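PDB 6MX6: Pre-mRNA-processing-splicing factor 8 from Cryptococcus neoformans var. grubii serotype A, which is an intein of the Hint family that probably excises itself from its spliceosomal host protein and joins the flanking sequences. Local coordinates for residues N8-L13 / Y165-Y170; K43-E48 / T152-F157; L71-E76 / V99-D104; K116-R121 / L139-S144. One frame throughout, in Å; residues are numbered along the deposited sequence.

Contact 1: residues N8-L13 / Y165-Y170; sequences NGTRLL and YLRYDY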
loop_
_atom_site.group_PDB
_atom_site.type_symbol
_atom_site.label_atom_id
_atom_site.label_comp_id
_atom_site.label_asym_id
_atom_site.label_seq_id
_atom_site.Cartn_x
_atom_site.Cartn_y
_atom_site.Cartn_z
ATOM N N ASN A 8 -11.170 -2.271 -3.849
ATOM C CA ASN A 8 -11.403 -3.525 -4.554
ATOM C C ASN A 8 -10.832 -3.459 -5.965
ATOM O O ASN A 8 -10.955 -2.447 -6.664
ATOM C CB ASN A 8 -12.893 -3.842 -4.611
ATOM C CG ASN A 8 -13.422 -4.394 -3.294
ATOM O OD1 ASN A 8 -12.736 -4.365 -2.272
ATOM N ND2 ASN A 8 -14.650 -4.894 -3.316
ATOM N N GLY A 9 -10.223 -4.555 -6.386
ATOM C CA GLY A 9 -9.553 -4.616 -7.667
ATOM C C GLY A 9 -8.066 -4.376 -7.595
ATOM O O GLY A 9 -7.384 -4.493 -8.622
ATOM N N THR A 10 -7.544 -4.042 -6.419
ATOM C CA THR A 10 -6.105 -3.940 -6.241
ATOM C C THR A 10 -5.483 -5.328 -6.373
ATOM O O THR A 10 -5.943 -6.288 -5.749
ATOM C CB THR A 10 -5.772 -3.327 -4.881
ATOM O OG1 THR A 10 -6.368 -2.020 -4.761
ATOM C CG2 THR A 10 -4.271 -3.211 -4.721
ATOM N N ARG A 11 -4.446 -5.435 -7.204
ATOM C CA ARG A 11 -3.822 -6.718 -7.519
ATOM C C ARG A 11 -2.627 -6.948 -6.602
ATOM O O ARG A 11 -1.683 -6.149 -6.591
ATOM C CB ARG A 11 -3.392 -6.753 -8.990
ATOM C CG ARG A 11 -4.543 -6.561 -9.971
ATOM C CD ARG A 11 -4.073 -5.986 -11.305
ATOM N NE ARG A 11 -3.056 -6.826 -11.928
ATOM C CZ ARG A 11 -2.420 -6.521 -13.053
ATOM N NH1 ARG A 11 -2.695 -5.388 -13.686
ATOM N NH2 ARG A 11 -1.505 -7.349 -13.542
ATOM N N LEU A 12 -2.662 -8.040 -5.842
ATOM C CA LEU A 12 -1.612 -8.430 -4.918
ATOM C C LEU A 12 -0.951 -9.714 -5.395
ATOM O O LEU A 12 -1.446 -10.390 -6.301
ATOM C CB LEU A 12 -2.185 -8.625 -3.511
ATOM C CG LEU A 12 -3.105 -7.493 -3.051
ATOM C CD1 LEU A 12 -3.737 -7.807 -1.707
ATOM C CD2 LEU A 12 -2.318 -6.186 -2.985
ATOM N N LEU A 13 0.160 -10.066 -4.747
ATOM C CA LEU A 13 0.924 -11.269 -5.079
ATOM C C LEU A 13 0.717 -12.326 -4.001
ATOM O O LEU A 13 0.948 -12.062 -2.816
ATOM C CB LEU A 13 2.414 -10.951 -5.221
ATOM C CG LEU A 13 2.796 -10.100 -6.431
ATOM C CD1 LEU A 13 4.283 -9.804 -6.446
ATOM C CD2 LEU A 13 2.364 -10.776 -7.715
ATOM N N TYR A 165 3.438 -6.611 2.582
ATOM C CA TYR A 165 3.139 -7.534 1.495
ATOM C C TYR A 165 3.275 -6.764 0.190
ATOM O O TYR A 165 3.498 -5.551 0.187
ATOM C CB TYR A 165 1.744 -8.159 1.643
ATOM C CG TYR A 165 0.623 -7.139 1.683
ATOM C CD1 TYR A 165 0.396 -6.369 2.816
ATOM C CD2 TYR A 165 -0.203 -6.947 0.582
ATOM C CE1 TYR A 165 -0.613 -5.431 2.847
ATOM C CE2 TYR A 165 -1.221 -6.019 0.610
ATOM C CZ TYR A 165 -1.419 -5.262 1.736
ATOM O OH TYR A 165 -2.432 -4.329 1.763
ATOM N N LEU A 166 3.146 -7.470 -0.928
ATOM C CA LEU A 166 3.490 -6.902 -2.225
ATOM C C LEU A 166 2.275 -6.749 -3.125
ATOM O O LEU A 166 1.473 -7.682 -3.267
ATOM C CB LEU A 166 4.539 -7.761 -2.929
ATOM C CG LEU A 166 5.930 -7.743 -2.297
ATOM C CD1 LEU A 166 6.916 -8.476 -3.197
ATOM C CD2 LEU A 166 6.399 -6.323 -1.999
ATOM N N ARG A 167 2.163 -5.577 -3.751
ATOM C CA ARG A 167 1.326 -5.409 -4.929
ATOM C C ARG A 167 1.947 -6.165 -6.102
ATOM O O ARG A 167 3.118 -6.547 -6.074
ATOM C CB ARG A 167 1.178 -3.918 -5.268
ATOM C CG ARG A 167 -0.085 -3.551 -6.058
ATOM C CD ARG A 167 -0.314 -2.037 -6.106
ATOM N NE ARG A 167 0.617 -1.361 -7.011
ATOM C CZ ARG A 167 0.484 -0.101 -7.410
ATOM N NH1 ARG A 167 -0.534 0.628 -6.968
ATOM N NH2 ARG A 167 1.373 0.441 -8.237
ATOM N N TYR A 168 1.145 -6.375 -7.149
ATOM C CA TYR A 168 1.586 -7.185 -8.282
ATOM C C TYR A 168 2.839 -6.613 -8.951
ATOM O O TYR A 168 3.621 -7.367 -9.543
ATOM C CB TYR A 168 0.450 -7.313 -9.299
ATOM C CG TYR A 168 0.351 -6.096 -10.187
ATOM C CD1 TYR A 168 -0.223 -4.918 -9.723
ATOM C CD2 TYR A 168 0.862 -6.113 -11.475
ATOM C CE1 TYR A 168 -0.296 -3.795 -10.530
ATOM C CE2 TYR A 168 0.793 -5.000 -12.288
ATOM C CZ TYR A 168 0.217 -3.845 -11.814
ATOM O OH TYR A 168 0.157 -2.740 -12.637
ATOM N N ASP A 169 3.049 -5.296 -8.875
ATOM C CA ASP A 169 4.239 -4.644 -9.408
ATOM C C ASP A 169 5.309 -4.427 -8.344
ATOM O O ASP A 169 6.181 -3.569 -8.517
ATOM C CB ASP A 169 3.876 -3.306 -10.066
ATOM C CG ASP A 169 3.286 -2.303 -9.080
ATOM O OD1 ASP A 169 3.021 -2.674 -7.918
ATOM O OD2 ASP A 169 3.091 -1.131 -9.465
ATOM N N TYR A 170 5.239 -5.166 -7.235
ATOM C CA TYR A 170 6.223 -5.183 -6.160
ATOM C C TYR A 170 6.234 -3.911 -5.315
ATOM O O TYR A 170 7.119 -3.755 -4.475
ATOM C CB TYR A 170 7.631 -5.477 -6.704
ATOM C CG TYR A 170 7.682 -6.799 -7.433
ATOM C CD1 TYR A 170 7.673 -7.997 -6.733
ATOM C CD2 TYR A 170 7.709 -6.850 -8.820
ATOM C CE1 TYR A 170 7.706 -9.217 -7.397
ATOM C CE2 TYR A 170 7.746 -8.059 -9.491
ATOM C CZ TYR A 170 7.741 -9.238 -8.776
ATOM O OH TYR A 170 7.777 -10.440 -9.444
HETATM O O HOH W 1 1.095 -9.659 -1.784
#
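Leu-13 and Arg-11 lend their backbones to the residues around Arg-167 through two bonds: Leu-13 N donates to Leu-166 O at 3.1 Å, and Tyr-168 N to Arg-11 O at 2.9 Å. Water 1 donates to both Leu-13 O and Leu-166 O, so Leu-166 O accepts twice. The guanidinium of Arg-11 lies flat on the Tyr-168 ring, its CZ 3.7 Å from the ring centroid, a cation-pi stack with planes 18° apart. Arginine suits this place because its flat cation can stack on the ring while NE, placed by a bend at chi3 (57°), forms a salt bridge with Glu-19. Arg-167 grips the Asp-169 carboxylate side-on; NE reaches OD1 at 2.9 Å, NH2 takes OD2, and NH1 bonds Glu-61 O. Leu-13 packs its branches on Leu-166, Tyr-168 and Tyr-170, CD1 lying 3.6 Å from Tyr-170 CE1. A lone beta bridge between Leu-12 and Arg-167, which also opens a type I turn to Tyr-170, joins the two terminal parts of the chain, as expected of the Hint fold.

Contact 2: residues K43-E48 / T152-F157; sequences KIVRGE and TKWSGF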
loop_
_atom_site.group_PDB
_atom_site.type_symbol
_atom_site.label_atom_id
_atom_site.label_comp_id
_atom_site.label_asym_id
_atom_site.label_seq_id
_atom_site.Cartn_x
_atom_site.Cartn_y
_atom_site.Cartn_z
ATOM N N LYS A 43 -8.452 -11.742 9.380
ATOM C CA LYS A 43 -9.357 -10.656 9.760
ATOM C C LYS A 43 -9.841 -9.884 8.528
ATOM O O LYS A 43 -9.758 -8.660 8.461
ATOM C CB LYS A 43 -8.686 -9.707 10.755
ATOM C CG LYS A 43 -8.308 -10.308 12.102
ATOM C CD LYS A 43 -7.858 -9.205 13.064
ATOM C CE LYS A 43 -7.403 -9.763 14.409
ATOM N NZ LYS A 43 -5.937 -9.564 14.654
ATOM N N ILE A 44 -10.384 -10.631 7.568
ATOM C CA ILE A 44 -10.911 -10.053 6.333
ATOM C C ILE A 44 -12.087 -9.142 6.664
ATOM O O ILE A 44 -13.077 -9.573 7.262
ATOM C CB ILE A 44 -11.338 -11.155 5.355
ATOM C CG1 ILE A 44 -10.302 -12.276 5.312
ATOM C CG2 ILE A 44 -11.625 -10.572 3.977
ATOM C CD1 ILE A 44 -8.938 -11.836 4.891
ATOM N N VAL A 45 -12.005 -7.881 6.239
ATOM C CA VAL A 45 -13.082 -6.926 6.458
ATOM C C VAL A 45 -13.363 -6.194 5.151
ATOM O O VAL A 45 -12.522 -6.137 4.253
ATOM C CB VAL A 45 -12.743 -5.926 7.578
ATOM C CG1 VAL A 45 -12.743 -6.630 8.928
ATOM C CG2 VAL A 45 -11.389 -5.290 7.310
ATOM N N ARG A 46 -14.573 -5.647 5.039
ATOM C CA ARG A 46 -14.960 -4.951 3.818
ATOM C C ARG A 46 -15.821 -3.747 4.155
ATOM O O ARG A 46 -16.514 -3.720 5.174
ATOM C CB ARG A 46 -15.742 -5.842 2.846
ATOM C CG ARG A 46 -15.082 -7.156 2.503
ATOM C CD ARG A 46 -15.503 -7.635 1.122
ATOM N NE ARG A 46 -15.256 -9.062 0.919
ATOM C CZ ARG A 46 -14.052 -9.628 0.891
ATOM N NH1 ARG A 46 -12.956 -8.895 1.049
ATOM N NH2 ARG A 46 -13.944 -10.936 0.703
ATOM N N GLY A 47 -15.785 -2.756 3.275
ATOM C CA GLY A 47 -16.680 -1.630 3.454
ATOM C C GLY A 47 -16.752 -0.825 2.180
ATOM O O GLY A 47 -16.303 -1.269 1.127
ATOM N N GLU A 48 -17.334 0.369 2.297
ATOM C CA GLU A 48 -17.524 1.252 1.153
ATOM C C GLU A 48 -17.419 2.693 1.621
ATOM O O GLU A 48 -18.155 3.096 2.525
ATOM C CB GLU A 48 -18.885 1.010 0.493
ATOM C CG GLU A 48 -19.152 1.931 -0.675
ATOM C CD GLU A 48 -20.277 1.445 -1.570
ATOM O OE1 GLU A 48 -20.854 0.373 -1.286
ATOM O OE2 GLU A 48 -20.579 2.140 -2.563
ATOM N N THR A 152 -16.403 4.037 -2.918
ATOM C CA THR A 152 -16.162 2.789 -3.622
ATOM C C THR A 152 -15.848 1.708 -2.597
ATOM O O THR A 152 -15.517 1.991 -1.443
ATOM C CB THR A 152 -15.022 2.902 -4.656
ATOM O OG1 THR A 152 -13.797 3.231 -3.998
ATOM C CG2 THR A 152 -15.327 3.980 -5.706
ATOM N N LYS A 153 -15.966 0.455 -3.039
ATOM C CA LYS A 153 -15.788 -0.671 -2.138
ATOM C C LYS A 153 -14.314 -0.930 -1.886
ATOM O O LYS A 153 -13.480 -0.816 -2.792
ATOM C CB LYS A 153 -16.436 -1.933 -2.717
ATOM C CG LYS A 153 -17.943 -1.853 -2.774
ATOM C CD LYS A 153 -18.542 -3.118 -3.400
ATOM C CE LYS A 153 -20.061 -3.043 -3.411
ATOM N NZ LYS A 153 -20.689 -4.368 -3.671
ATOM N N TRP A 154 -14.004 -1.296 -0.651
ATOM C CA TRP A 154 -12.656 -1.618 -0.229
ATOM C C TRP A 154 -12.673 -2.906 0.583
ATOM O O TRP A 154 -13.702 -3.303 1.150
ATOM C CB TRP A 154 -12.038 -0.489 0.618
ATOM C CG TRP A 154 -12.837 -0.116 1.845
ATOM C CD1 TRP A 154 -13.734 0.902 1.951
ATOM C CD2 TRP A 154 -12.807 -0.755 3.136
ATOM N NE1 TRP A 154 -14.255 0.951 3.224
ATOM C CE2 TRP A 154 -13.702 -0.054 3.969
ATOM C CE3 TRP A 154 -12.112 -1.845 3.665
ATOM C CZ2 TRP A 154 -13.923 -0.414 5.303
ATOM C CZ3 TRP A 154 -12.327 -2.195 4.989
ATOM C CH2 TRP A 154 -13.225 -1.484 5.791
ATOM N N SER A 155 -11.491 -3.518 0.664
ATOM C CA SER A 155 -11.260 -4.727 1.439
ATOM C C SER A 155 -9.961 -4.566 2.211
ATOM O O SER A 155 -8.992 -3.978 1.713
ATOM C CB SER A 155 -11.206 -5.967 0.539
ATOM O OG SER A 155 -12.397 -6.099 -0.222
ATOM N N GLY A 156 -9.957 -5.076 3.442
ATOM C CA GLY A 156 -8.789 -4.999 4.292
ATOM C C GLY A 156 -8.573 -6.315 5.016
ATOM O O GLY A 156 -9.448 -7.178 5.057
ATOM N N PHE A 157 -7.376 -6.455 5.572
ATOM C CA PHE A 157 -7.009 -7.616 6.372
ATOM C C PHE A 157 -5.729 -7.266 7.112
ATOM O O PHE A 157 -5.073 -6.264 6.819
ATOM C CB PHE A 157 -6.839 -8.888 5.524
ATOM C CG PHE A 157 -6.025 -8.693 4.267
ATOM C CD1 PHE A 157 -4.664 -8.451 4.334
ATOM C CD2 PHE A 157 -6.623 -8.781 3.019
ATOM C CE1 PHE A 157 -3.914 -8.286 3.177
ATOM C CE2 PHE A 157 -5.881 -8.607 1.857
ATOM C CZ PHE A 157 -4.526 -8.362 1.941
#
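Val-45 pairs with Gly-156, and Gly-47 with Trp-154, as hydrogen-bonded pairs of two antiparallel strands. Each pair exchanges two backbone bonds; Gly-156 N to Val-45 O, at 2.9 Å, and Trp-154 N to Gly-47 O, also 2.9 Å, are nearly straight. With chi1 at 57°, the Trp-154 CG stands between its backbone N and carbonyl carbon, and the indole lies over the opposite strand: Gly-47 CA makes a CH-pi contact 3.7 Å from the centroid of the five-membered ring. Glycine suits this place, having no side chain to stand between backbone and indole. Val-45 CG2 meets the indole edge at CZ3, 4.0 Å away. On the sheet face of Arg-46 and Ser-155, Arg-46 NH1 gives Ser-155 OG a weak hydrogen bond of 3.1 Å; that small hydroxyl is held more firmly by Asn-8. Nearby, Ile-44 CD1 packs on Phe-157 CB at 3.7 Å. Strand 152-159 runs between strands 38-49 and 6-7 in a four-stranded sheet, and strand 30-32 flanks 38-49 on its far side.

Contact 3: residues L71-E76 / V99-D104; sequences LSMYKE and VDVTVD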
loop_
_atom_site.group_PDB
_atom_site.type_symbol
_atom_site.label_atom_id
_atom_site.label_comp_id
_atom_site.label_asym_id
_atom_site.label_seq_id
_atom_site.Cartn_x
_atom_site.Cartn_y
_atom_site.Cartn_z
ATOM N N LEU A 71 0.699 3.837 5.009
ATOM C CA LEU A 71 1.696 3.794 3.946
ATOM C C LEU A 71 3.063 3.469 4.540
ATOM O O LEU A 71 3.488 4.097 5.516
ATOM C CB LEU A 71 1.756 5.137 3.219
ATOM C CG LEU A 71 0.423 5.700 2.735
ATOM C CD1 LEU A 71 0.602 7.125 2.217
ATOM C CD2 LEU A 71 -0.172 4.803 1.658
ATOM N N SER A 72 3.740 2.490 3.952
ATOM C CA SER A 72 5.124 2.194 4.294
ATOM C C SER A 72 6.013 2.961 3.328
ATOM O O SER A 72 5.936 2.760 2.117
ATOM C CB SER A 72 5.400 0.693 4.218
ATOM O OG SER A 72 4.791 0.016 5.301
ATOM N N MET A 73 6.845 3.847 3.863
ATOM C CA MET A 73 7.575 4.813 3.072
ATOM C C MET A 73 9.033 4.835 3.501
ATOM O O MET A 73 9.427 4.246 4.515
ATOM C CB MET A 73 6.961 6.215 3.216
ATOM C CG MET A 73 5.453 6.213 3.364
ATOM S SD MET A 73 4.697 7.808 2.990
ATOM C CE MET A 73 4.981 7.907 1.226
ATOM N N TYR A 74 9.829 5.515 2.684
ATOM C CA TYR A 74 11.186 5.914 3.016
ATOM C C TYR A 74 11.216 7.431 3.114
ATOM O O TYR A 74 10.677 8.120 2.244
ATOM C CB TYR A 74 12.182 5.437 1.955
ATOM C CG TYR A 74 12.727 4.051 2.191
ATOM C CD1 TYR A 74 13.685 3.817 3.168
ATOM C CD2 TYR A 74 12.287 2.976 1.434
ATOM C CE1 TYR A 74 14.189 2.546 3.381
ATOM C CE2 TYR A 74 12.780 1.706 1.641
ATOM C CZ TYR A 74 13.729 1.495 2.615
ATOM O OH TYR A 74 14.222 0.227 2.821
ATOM N N LYS A 75 11.835 7.945 4.167
ATOM C CA LYS A 75 11.968 9.378 4.380
ATOM C C LYS A 75 13.432 9.781 4.268
ATOM O O LYS A 75 14.315 9.073 4.756
ATOM C CB LYS A 75 11.413 9.775 5.746
ATOM C CG LYS A 75 11.284 11.268 5.960
ATOM C CD LYS A 75 10.754 11.559 7.353
ATOM C CE LYS A 75 10.653 13.050 7.610
ATOM N NZ LYS A 75 11.539 13.476 8.727
ATOM N N GLU A 76 13.680 10.921 3.626
ATOM C CA GLU A 76 15.041 11.390 3.407
ATOM C C GLU A 76 15.700 11.798 4.722
ATOM O O GLU A 76 15.041 12.243 5.666
ATOM C CB GLU A 76 15.054 12.571 2.432
ATOM C CG GLU A 76 14.216 12.356 1.180
ATOM C CD GLU A 76 14.942 12.733 -0.101
ATOM O OE1 GLU A 76 16.102 12.303 -0.288
ATOM O OE2 GLU A 76 14.344 13.458 -0.926
ATOM N N VAL A 99 9.663 4.550 7.432
ATOM C CA VAL A 99 8.629 5.173 8.265
ATOM C C VAL A 99 7.259 4.688 7.812
ATOM O O VAL A 99 6.997 4.568 6.611
ATOM C CB VAL A 99 8.674 6.720 8.219
ATOM C CG1 VAL A 99 7.694 7.316 9.230
ATOM C CG2 VAL A 99 10.067 7.253 8.499
ATOM N N ASP A 100 6.369 4.441 8.767
ATOM C CA ASP A 100 4.970 4.152 8.474
ATOM C C ASP A 100 4.141 5.379 8.829
ATOM O O ASP A 100 4.325 5.966 9.900
ATOM C CB ASP A 100 4.482 2.927 9.251
ATOM C CG ASP A 100 5.231 1.661 8.871
ATOM O OD1 ASP A 100 5.828 1.613 7.769
ATOM O OD2 ASP A 100 5.231 0.710 9.680
ATOM N N VAL A 101 3.237 5.773 7.937
ATOM C CA VAL A 101 2.407 6.951 8.183
ATOM C C VAL A 101 1.018 6.717 7.608
ATOM O O VAL A 101 0.876 6.205 6.496
ATOM C CB VAL A 101 3.049 8.229 7.603
ATOM C CG1 VAL A 101 3.316 8.066 6.123
ATOM C CG2 VAL A 101 2.175 9.443 7.874
ATOM N N THR A 102 -0.014 7.068 8.372
ATOM C CA THR A 102 -1.358 6.898 7.844
ATOM C C THR A 102 -1.609 7.907 6.730
ATOM O O THR A 102 -0.989 8.974 6.674
ATOM C CB THR A 102 -2.414 7.063 8.938
ATOM O OG1 THR A 102 -2.453 8.429 9.375
ATOM C CG2 THR A 102 -2.126 6.131 10.119
ATOM N N VAL A 103 -2.529 7.547 5.832
ATOM C CA VAL A 103 -2.923 8.456 4.760
ATOM C C VAL A 103 -3.432 9.775 5.336
ATOM O O VAL A 103 -3.126 10.847 4.810
ATOM C CB VAL A 103 -3.961 7.780 3.839
ATOM C CG1 VAL A 103 -4.674 8.807 2.989
ATOM C CG2 VAL A 103 -3.301 6.709 2.954
ATOM N N ASP A 104 -4.192 9.729 6.437
ATOM C CA ASP A 104 -4.716 10.969 7.026
ATOM C C ASP A 104 -3.585 11.922 7.413
ATOM O O ASP A 104 -3.597 13.121 7.067
ATOM C CB ASP A 104 -5.565 10.645 8.256
ATOM C CG ASP A 104 -7.036 10.489 7.937
ATOM O OD1 ASP A 104 -7.489 11.004 6.886
ATOM O OD2 ASP A 104 -7.740 9.844 8.748
#
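Leu-71, Ser-72 and Met-73 face Val-101, Asp-100 and Val-99 in an antiparallel strand pair at one margin of the six-stranded sheet of this Hint-family domain. Leu-71 and Met-73 each exchange two backbone bonds with their partners; Met-73 N reaches Val-99 O at 2.8 Å. Leu-71, Met-73, Val-99 and Val-101 share an apolar face. Val-101 CG1 takes the crowded position between its backbone N and carbonyl carbon (chi1 56°), which brings it 3.4 Å from Met-73 SD. In Met-73 the bend at chi3 (69°) places CE, which lies near Leu-119 and Ile-142; an unbranched thioether can turn this way. Val-99 has CG2 anti to the carbonyl carbon, and this branch rests 4.0 Å from Lys-75 CB, the aliphatic root of that chain. Where strand 99-102 turns into helix 103-108, Thr-102 is the N-cap, its hydroxyl accepting from Asp-105 N, and Val-103 CG2 sits 3.9 Å from Leu-71 CG. The other face of the sheet is polar. Asp-100 forms a salt bridge with Arg-98 through OD1, the same oxygen that Ser-72 meets, and both Ser-72 and Asp-100 touch His-174 near the chain's end. Across the pair, Ser-72 OG donates to Asp-100 OD1 at 3.1 Å, coming from above the carboxylate plane, 53° out of it.

Contact 4: residues K116-R121 / L139-S144; sequences KYKLFR and LLHINS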
loop_
_atom_site.group_PDB
_atom_site.type_symbol
_atom_site.label_atom_id
_atom_site.label_comp_id
_atom_site.label_asym_id
_atom_site.label_seq_id
_atom_site.Cartn_x
_atom_site.Cartn_y
_atom_site.Cartn_z
ATOM N N LYS A 116 9.517 14.703 1.085
ATOM C CA LYS A 116 10.589 13.926 1.699
ATOM C C LYS A 116 10.276 12.441 1.764
ATOM O O LYS A 116 11.191 11.637 1.977
ATOM C CB LYS A 116 10.869 14.428 3.119
ATOM C CG LYS A 116 11.310 15.879 3.201
ATOM C CD LYS A 116 11.358 16.349 4.654
ATOM C CE LYS A 116 11.857 17.782 4.763
ATOM N NZ LYS A 116 11.977 18.215 6.183
ATOM N N TYR A 117 9.012 12.061 1.603
ATOM C CA TYR A 117 8.578 10.680 1.755
ATOM C C TYR A 117 8.410 10.038 0.388
ATOM O O TYR A 117 7.895 10.662 -0.543
ATOM C CB TYR A 117 7.251 10.593 2.508
ATOM C CG TYR A 117 7.281 11.086 3.937
ATOM C CD1 TYR A 117 7.282 12.444 4.228
ATOM C CD2 TYR A 117 7.270 10.188 4.997
ATOM C CE1 TYR A 117 7.292 12.890 5.535
ATOM C CE2 TYR A 117 7.279 10.623 6.299
ATOM C CZ TYR A 117 7.287 11.973 6.565
ATOM O OH TYR A 117 7.294 12.406 7.867
ATOM N N LYS A 118 8.817 8.777 0.281
ATOM C CA LYS A 118 8.708 8.047 -0.969
ATOM C C LYS A 118 8.100 6.676 -0.719
ATOM O O LYS A 118 8.419 6.022 0.275
ATOM C CB LYS A 118 10.081 7.910 -1.637
ATOM C CG LYS A 118 10.635 9.250 -2.110
ATOM C CD LYS A 118 12.122 9.362 -1.869
ATOM C CE LYS A 118 12.668 10.671 -2.416
ATOM N NZ LYS A 118 12.005 11.839 -1.776
ATOM N N LEU A 119 7.209 6.258 -1.617
ATOM C CA LEU A 119 6.831 4.857 -1.688
ATOM C C LEU A 119 7.999 4.050 -2.259
ATOM O O LEU A 119 8.973 4.606 -2.767
ATOM C CB LEU A 119 5.577 4.687 -2.541
ATOM C CG LEU A 119 4.320 5.384 -2.010
ATOM C CD1 LEU A 119 3.206 5.370 -3.063
ATOM C CD2 LEU A 119 3.851 4.698 -0.737
ATOM N N PHE A 120 7.914 2.722 -2.166
ATOM C CA PHE A 120 9.027 1.936 -2.682
ATOM C C PHE A 120 8.578 0.537 -3.067
ATOM O O PHE A 120 7.547 0.034 -2.614
ATOM C CB PHE A 120 10.183 1.861 -1.680
ATOM C CG PHE A 120 9.847 1.164 -0.400
ATOM C CD1 PHE A 120 9.188 1.831 0.616
ATOM C CD2 PHE A 120 10.218 -0.157 -0.195
ATOM C CE1 PHE A 120 8.894 1.191 1.811
ATOM C CE2 PHE A 120 9.925 -0.804 0.995
ATOM C CZ PHE A 120 9.263 -0.128 1.998
ATOM N N ARG A 121 9.388 -0.082 -3.918
ATOM C CA ARG A 121 9.225 -1.454 -4.350
ATOM C C ARG A 121 10.361 -2.287 -3.774
ATOM O O ARG A 121 11.423 -1.767 -3.425
ATOM C CB ARG A 121 9.212 -1.556 -5.878
ATOM C CG ARG A 121 8.376 -0.493 -6.575
ATOM C CD ARG A 121 8.774 -0.353 -8.045
ATOM N NE ARG A 121 8.307 -1.489 -8.829
ATOM C CZ ARG A 121 8.458 -1.609 -10.145
ATOM N NH1 ARG A 121 9.063 -0.654 -10.835
ATOM N NH2 ARG A 121 8.001 -2.685 -10.771
ATOM N N LEU A 139 12.613 3.779 -5.499
ATOM C CA LEU A 139 11.785 4.743 -4.789
ATOM C C LEU A 139 10.821 5.395 -5.770
ATOM O O LEU A 139 11.169 5.664 -6.925
ATOM C CB LEU A 139 12.632 5.819 -4.108
ATOM C CG LEU A 139 13.573 5.417 -2.976
ATOM C CD1 LEU A 139 14.374 6.626 -2.527
ATOM C CD2 LEU A 139 12.815 4.820 -1.803
ATOM N N LEU A 140 9.602 5.632 -5.306
ATOM C CA LEU A 140 8.551 6.236 -6.107
ATOM C C LEU A 140 8.163 7.568 -5.486
ATOM O O LEU A 140 7.969 7.662 -4.270
ATOM C CB LEU A 140 7.333 5.313 -6.199
ATOM C CG LEU A 140 7.652 3.886 -6.624
ATOM C CD1 LEU A 140 6.413 3.029 -6.496
ATOM C CD2 LEU A 140 8.175 3.870 -8.051
ATOM N N HIS A 141 8.036 8.587 -6.323
ATOM C CA HIS A 141 7.745 9.939 -5.884
ATOM C C HIS A 141 6.257 10.185 -6.071
ATOM O O HIS A 141 5.726 9.995 -7.169
ATOM C CB HIS A 141 8.575 10.945 -6.681
ATOM C CG HIS A 141 10.047 10.677 -6.627
ATOM N ND1 HIS A 141 10.666 9.745 -7.434
ATOM C CD2 HIS A 141 11.018 11.200 -5.842
ATOM C CE1 HIS A 141 11.957 9.714 -7.156
ATOM N NE2 HIS A 141 12.196 10.586 -6.193
ATOM N N ILE A 142 5.587 10.586 -5.004
ATOM C CA ILE A 142 4.156 10.844 -5.077
ATOM C C ILE A 142 3.927 12.180 -5.773
ATOM O O ILE A 142 4.504 13.204 -5.388
ATOM C CB ILE A 142 3.534 10.821 -3.674
ATOM C CG1 ILE A 142 3.618 9.403 -3.111
ATOM C CG2 ILE A 142 2.097 11.299 -3.726
ATOM C CD1 ILE A 142 3.024 9.270 -1.730
ATOM N N ASN A 143 3.087 12.172 -6.802
ATOM C CA ASN A 143 2.734 13.396 -7.507
ATOM C C ASN A 143 1.454 14.019 -6.974
ATOM O O ASN A 143 1.341 15.248 -6.925
ATOM C CB ASN A 143 2.587 13.122 -9.008
ATOM C CG ASN A 143 2.413 14.394 -9.816
ATOM O OD1 ASN A 143 3.171 15.356 -9.658
ATOM N ND2 ASN A 143 1.405 14.410 -10.680
ATOM N N SER A 144 0.481 13.207 -6.571
ATOM C CA SER A 144 -0.748 13.779 -6.037
ATOM C C SER A 144 -1.408 12.781 -5.107
ATOM O O SER A 144 -1.237 11.570 -5.248
ATOM C CB SER A 144 -1.728 14.192 -7.145
ATOM O OG SER A 144 -2.101 13.086 -7.944
HETATM O O HOH W 2 6.935 11.449 -2.729
#
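An antiparallel strand pair inside the six-stranded sheet of the Hint domain brings Leu-119 against Leu-140 and Phe-120 against Leu-139. Leu-140 N donates to Leu-119 O at 2.8 Å, whereas the return bond from Leu-119 N to Leu-140 O is weak. Further along, the strands diverge and water 2 bridges them, donating to Tyr-117 O and accepting from Ile-142 N. On one face Leu-119 CB meets Leu-140 CB at 4.1 Å, and Leu-119 CD1 reaches Ile-142 CG1; branched aliphatic chains suit this apolar layer. The face of Lys-118, Phe-120, Leu-139 and His-141 mixes apolar and polar groups. Lys-118, bent at chi2 (141°), sets CD on Leu-139 CD1 at 3.6 Å and runs beside His-141, CE 3.8 Å from NE2. The bend at chi4 places NZ, which pairs with Glu-76, so a long lysine serves both roles; His-141 ND1 bonds Glu-58. The Phe-120 ring meets that of Tyr-74 edge-to-face. Strand 70-76 flanks 117-120 on one side, and strand 52-56 lies beyond 139-147.

Overall arrangement
Contacts 3 and 4 share one sheet, with centres about 9 Å apart: strands 70-76 and 117-120 are neighbours, joined by Tyr-74 O and Lys-118 N at 2.8 Å. Contact 2 belongs to a separate four-stranded sheet, its centre about 24 Å from that of contact 4, on the opposite side of the chain's centre. Contact 1 touches contacts 2 and 4 but not contact 3, the nearest atoms being about 7 Å apart. Asn-8 OD1 lies 2.7 Å from Ser-155 OG of contact 2, while Asp-169 O lies 3.0 Å from Arg-121 NE of contact 4. Along the chain, contact 1 closes a loop enclosing the other three, consistent with an intein, whose splice junctions lie at its ends.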